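Local coordinates for PspGI restriction endonuclease (Pyrococcus sp. GI-H, PDB 3BM3), which cleaves double-stranded DNA at a specific recognition sequence as a type II restriction endonuclease, flipping bases when bound to its substrate, at the interface of chains A and B. Residues are numbered along the deposited sequence; one frame, centred on the assembly and turned at random. Chains: chain A/B, PspGI restriction endonuclease.

Contact 1: the interface of chains A and B. Residues chain A 199, 202-203, 206-207, 239; chain B 128, 179.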
# COMPACT_ATOMS: atom_id res chain seq x y z
N TYR A 199 -10.43 13.32 1.52
CA TYR A 199 -10.40 12.90 0.12
C TYR A 199 -10.60 11.40 0.04
O TYR A 199 -11.37 10.93 -0.78
CB TYR A 199 -9.12 13.30 -0.59
CG TYR A 199 -9.06 12.81 -1.99
CD1 TYR A 199 -9.84 13.39 -2.97
CD2 TYR A 199 -8.21 11.77 -2.37
CE1 TYR A 199 -9.80 12.92 -4.28
CE2 TYR A 199 -8.14 11.33 -3.65
CZ TYR A 199 -8.95 11.89 -4.62
OH TYR A 199 -8.86 11.43 -5.90
N ILE A 202 -14.27 10.48 0.60
CA ILE A 202 -15.13 10.89 -0.52
C ILE A 202 -14.85 10.05 -1.77
O ILE A 202 -15.75 9.51 -2.38
CB ILE A 202 -14.96 12.38 -0.79
CG1 ILE A 202 -15.45 13.18 0.43
CG2 ILE A 202 -15.72 12.77 -2.04
CD1 ILE A 202 -15.18 14.66 0.31
N ALA A 203 -13.58 9.96 -2.16
CA ALA A 203 -13.20 9.17 -3.32
C ALA A 203 -13.65 7.70 -3.17
O ALA A 203 -14.17 7.13 -4.07
CB ALA A 203 -11.68 9.26 -3.54
N ASP A 206 -17.39 7.34 -3.68
CA ASP A 206 -17.76 7.58 -5.05
C ASP A 206 -17.27 6.50 -5.98
O ASP A 206 -17.60 6.50 -7.17
CB ASP A 206 -17.23 8.94 -5.49
CG ASP A 206 -18.10 10.08 -5.02
OD1 ASP A 206 -19.31 9.85 -4.75
OD2 ASP A 206 -17.59 11.21 -4.96
N ASN A 207 -16.48 5.57 -5.43
CA ASN A 207 -15.76 4.59 -6.22
C ASN A 207 -15.77 3.18 -5.65
O ASN A 207 -14.76 2.48 -5.67
CB ASN A 207 -14.35 5.09 -6.49
CG ASN A 207 -14.34 6.26 -7.42
OD1 ASN A 207 -14.50 6.10 -8.62
ND2 ASN A 207 -14.22 7.45 -6.87
N TYR A 239 -22.43 11.91 1.57
CA TYR A 239 -21.23 11.30 2.08
C TYR A 239 -21.28 11.05 3.57
O TYR A 239 -20.88 9.98 4.05
CB TYR A 239 -20.05 12.19 1.77
CG TYR A 239 -19.86 12.32 0.30
CD1 TYR A 239 -19.27 11.29 -0.43
CD2 TYR A 239 -20.28 13.45 -0.38
CE1 TYR A 239 -19.12 11.38 -1.76
CE2 TYR A 239 -20.10 13.57 -1.73
CZ TYR A 239 -19.52 12.51 -2.42
OH TYR A 239 -19.33 12.65 -3.78
N TYR B 128 -12.46 16.51 -7.67
CA TYR B 128 -13.49 17.41 -7.21
C TYR B 128 -12.86 18.78 -7.19
O TYR B 128 -11.81 18.98 -6.59
CB TYR B 128 -13.91 17.04 -5.80
CG TYR B 128 -14.22 15.58 -5.65
CD1 TYR B 128 -15.49 15.09 -5.93
CD2 TYR B 128 -13.26 14.68 -5.20
CE1 TYR B 128 -15.79 13.72 -5.78
CE2 TYR B 128 -13.54 13.35 -5.07
CZ TYR B 128 -14.79 12.87 -5.37
OH TYR B 128 -15.07 11.53 -5.23
N ASN B 179 -13.70 6.85 -13.55
CA ASN B 179 -15.01 7.26 -13.11
C ASN B 179 -15.25 8.70 -13.51
O ASN B 179 -16.36 9.07 -13.91
CB ASN B 179 -15.12 7.10 -11.60
CG ASN B 179 -16.49 7.33 -11.10
OD1 ASN B 179 -17.47 6.90 -11.73
ND2 ASN B 179 -16.60 7.98 -9.95
O HOH W 1 -14.79 10.19 -7.70
O HOH W 2 -19.23 8.14 -8.70
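B:Tyr128 pushes its ring toward helix 198-206 of chain A, meeting A:Asp206 with its hydroxyl and A:Ile202 and A:Tyr199 with its ring. The ring and A:Asp206 approach from opposite directions, with carboxylate and ring planes turned 37° apart. The phenol OH of B:Tyr128 donates to OD2 of the A:Asp206 carboxylate at 2.6 Å, on the anti lone pair. The syn lone pair of OD2 takes a second phenol, OH of A:Tyr239, also at 2.6 Å, so one carboxylate oxygen is gripped from both chains; the two donors are likely to stabilise its negative charge. Beside the hydroxyl, A:Ile202 CG2 packs on B:Tyr128 CZ at 3.5 Å. CG2 lies anti to the backbone N, with CG1 beside that N (chi1 -64°), so this methyl is the branch turned to B:Tyr128. A:Tyr199 crosses B:Tyr128 at about a right angle and lays CE1 in the plane of that ring, at its edge, 3.8 Å from CE2. Water 1 joins the hydroxyl of B:Tyr128 to amide ND2 of A:Asn207, which also donates to A:Ala203 O at 2.8 Å. B:Asn179 stands with its amide nearly perpendicular to that of A:Asn207; its ND2 reaches A:Asp206 O through water 2 without a direct bond to A:Asn207. In this symmetric dimer interface, a chain B loop and the C-terminal part of helix 167-181 meet one side of chain A helix 198-206 and the residue that follows it, backed by helix 236-240.

Contact 2: the interface of chains A and B. Residues chain A 127, 134-135, 176; chain B 167-168, 199.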
# COMPACT_ATOMS: atom_id res chain seq x y z
N ILE A 127 -11.76 -15.00 -8.50
CA ILE A 127 -12.20 -14.11 -9.54
C ILE A 127 -12.23 -14.79 -10.88
O ILE A 127 -13.11 -14.49 -11.69
CB ILE A 127 -11.27 -12.87 -9.62
CG1 ILE A 127 -11.30 -12.09 -8.30
CG2 ILE A 127 -11.67 -11.98 -10.75
CD1 ILE A 127 -12.69 -11.74 -7.84
N GLY A 134 -7.28 -14.65 -5.66
CA GLY A 134 -8.46 -13.82 -5.75
C GLY A 134 -8.41 -12.69 -4.77
O GLY A 134 -7.34 -12.30 -4.29
N GLU A 135 -9.58 -12.14 -4.49
CA GLU A 135 -9.68 -11.04 -3.58
C GLU A 135 -9.93 -11.54 -2.16
O GLU A 135 -10.58 -12.58 -1.94
CB GLU A 135 -10.71 -10.05 -4.04
CG GLU A 135 -10.38 -9.43 -5.35
CD GLU A 135 -9.03 -8.75 -5.32
OE1 GLU A 135 -8.89 -7.78 -4.57
OE2 GLU A 135 -8.11 -9.24 -6.01
N ILE A 176 -12.45 -4.83 -8.56
CA ILE A 176 -12.30 -6.21 -9.02
C ILE A 176 -13.55 -7.03 -8.68
O ILE A 176 -14.08 -7.75 -9.52
CB ILE A 176 -11.06 -6.84 -8.44
CG1 ILE A 176 -9.83 -6.10 -8.99
CG2 ILE A 176 -10.96 -8.33 -8.80
CD1 ILE A 176 -8.56 -6.39 -8.15
N TRP B 167 -0.17 -3.06 -5.95
CA TRP B 167 -0.71 -2.92 -7.30
C TRP B 167 -2.20 -2.57 -7.27
O TRP B 167 -2.70 -1.88 -8.16
CB TRP B 167 -0.52 -4.22 -8.09
CG TRP B 167 -1.14 -5.38 -7.53
CD1 TRP B 167 -0.58 -6.28 -6.68
CD2 TRP B 167 -2.46 -5.85 -7.78
NE1 TRP B 167 -1.44 -7.28 -6.38
CE2 TRP B 167 -2.61 -7.06 -7.06
CE3 TRP B 167 -3.49 -5.42 -8.60
CZ2 TRP B 167 -3.78 -7.81 -7.10
CZ3 TRP B 167 -4.64 -6.17 -8.66
CH2 TRP B 167 -4.79 -7.34 -7.91
N ARG B 168 -2.92 -3.02 -6.24
CA ARG B 168 -4.33 -2.63 -6.15
C ARG B 168 -4.52 -1.12 -6.04
O ARG B 168 -5.56 -0.60 -6.41
CB ARG B 168 -5.03 -3.37 -5.03
CG ARG B 168 -5.27 -4.84 -5.33
CD ARG B 168 -6.23 -5.42 -4.35
NE ARG B 168 -6.37 -6.86 -4.52
CZ ARG B 168 -5.46 -7.76 -4.18
NH1 ARG B 168 -4.33 -7.39 -3.58
NH2 ARG B 168 -5.68 -9.05 -4.39
N TYR B 199 -1.51 -13.02 -11.21
CA TYR B 199 -2.84 -12.55 -10.85
C TYR B 199 -2.89 -11.04 -10.88
O TYR B 199 -3.85 -10.47 -11.38
CB TYR B 199 -3.27 -13.09 -9.51
CG TYR B 199 -4.59 -12.54 -9.04
CD1 TYR B 199 -5.79 -13.02 -9.56
CD2 TYR B 199 -4.64 -11.53 -8.10
CE1 TYR B 199 -7.00 -12.50 -9.17
CE2 TYR B 199 -5.84 -11.00 -7.66
CZ TYR B 199 -7.04 -11.50 -8.22
OH TYR B 199 -8.24 -11.02 -7.80
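A:Glu135 faces B:Arg168 and B:Tyr199 across the interface, and its carboxylate collects the polar contacts. The salt bridge comes first: A:Glu135 and B:Arg168 approach from opposite directions, and the guanidinium grips side-on, one nitrogen to each oxygen. NE of B:Arg168 donates to A:Glu135 OE1 at 2.7 Å on its syn lone pair, while NH2 reaches A:Glu135 OE2 at 2.9 Å. The two flat groups are not coplanar but turned 53° apart; accordingly NH2 stands above the carboxylate plane. The arginine chain, extended from CG to NE, spans the gap, whereas A:Glu135 bends at chi2 (-57°) to present both oxygens. A further hydrogen bond runs from the phenol OH of B:Tyr199 to the anti lone pair of A:Glu135 OE2, 2.5 Å away, with ring and carboxylate nearly coplanar and OE2 at the ring edge. Were A:Glu135 shortened to an alanine, the charge of B:Arg168 would probably be left without its mate and B:Tyr199 OH without this acceptor, and the phenol would be freer to turn. Packing completes the site. A:Gly134 CA lies 3.7 Å from B:Tyr199 CZ, its backbone passing over one face of the ring toward the rim. CG1 of A:Ile127 approaches B:Tyr199 OH at 3.3 Å. Within chain B, B:Trp167 CZ2 lies 3.4 Å from the guanidinium plane of B:Arg168, over its centre, so the indole backs the guanidinium and may limit its rotation; CD1 of A:Ile176 in turn touches the CH2 corner of B:Trp167. Strand 134-135 and helix 167-181 of chain A thus meet the N-terminal turns of chain B helices 167-181 and 198-205.

The C-alpha centres of contact 1 and contact 2 lie about 21 Å apart on the same two-fold symmetric interface, so each has a twin with the chains exchanged. Both draw on helix 167-181, the helix starting at residue 198 and the segment between strands 125-126 and 134-135. Tyr199 joins them: its ring edge serves contact 1 and its hydroxyl contact 2, in opposite chains, so in every copy the twin of one contact adjoins the other. Polar bridges thus recur along the seam, with carboxylates each accepting from the partner chain, which is likely to set the relative orientation of the two subunits.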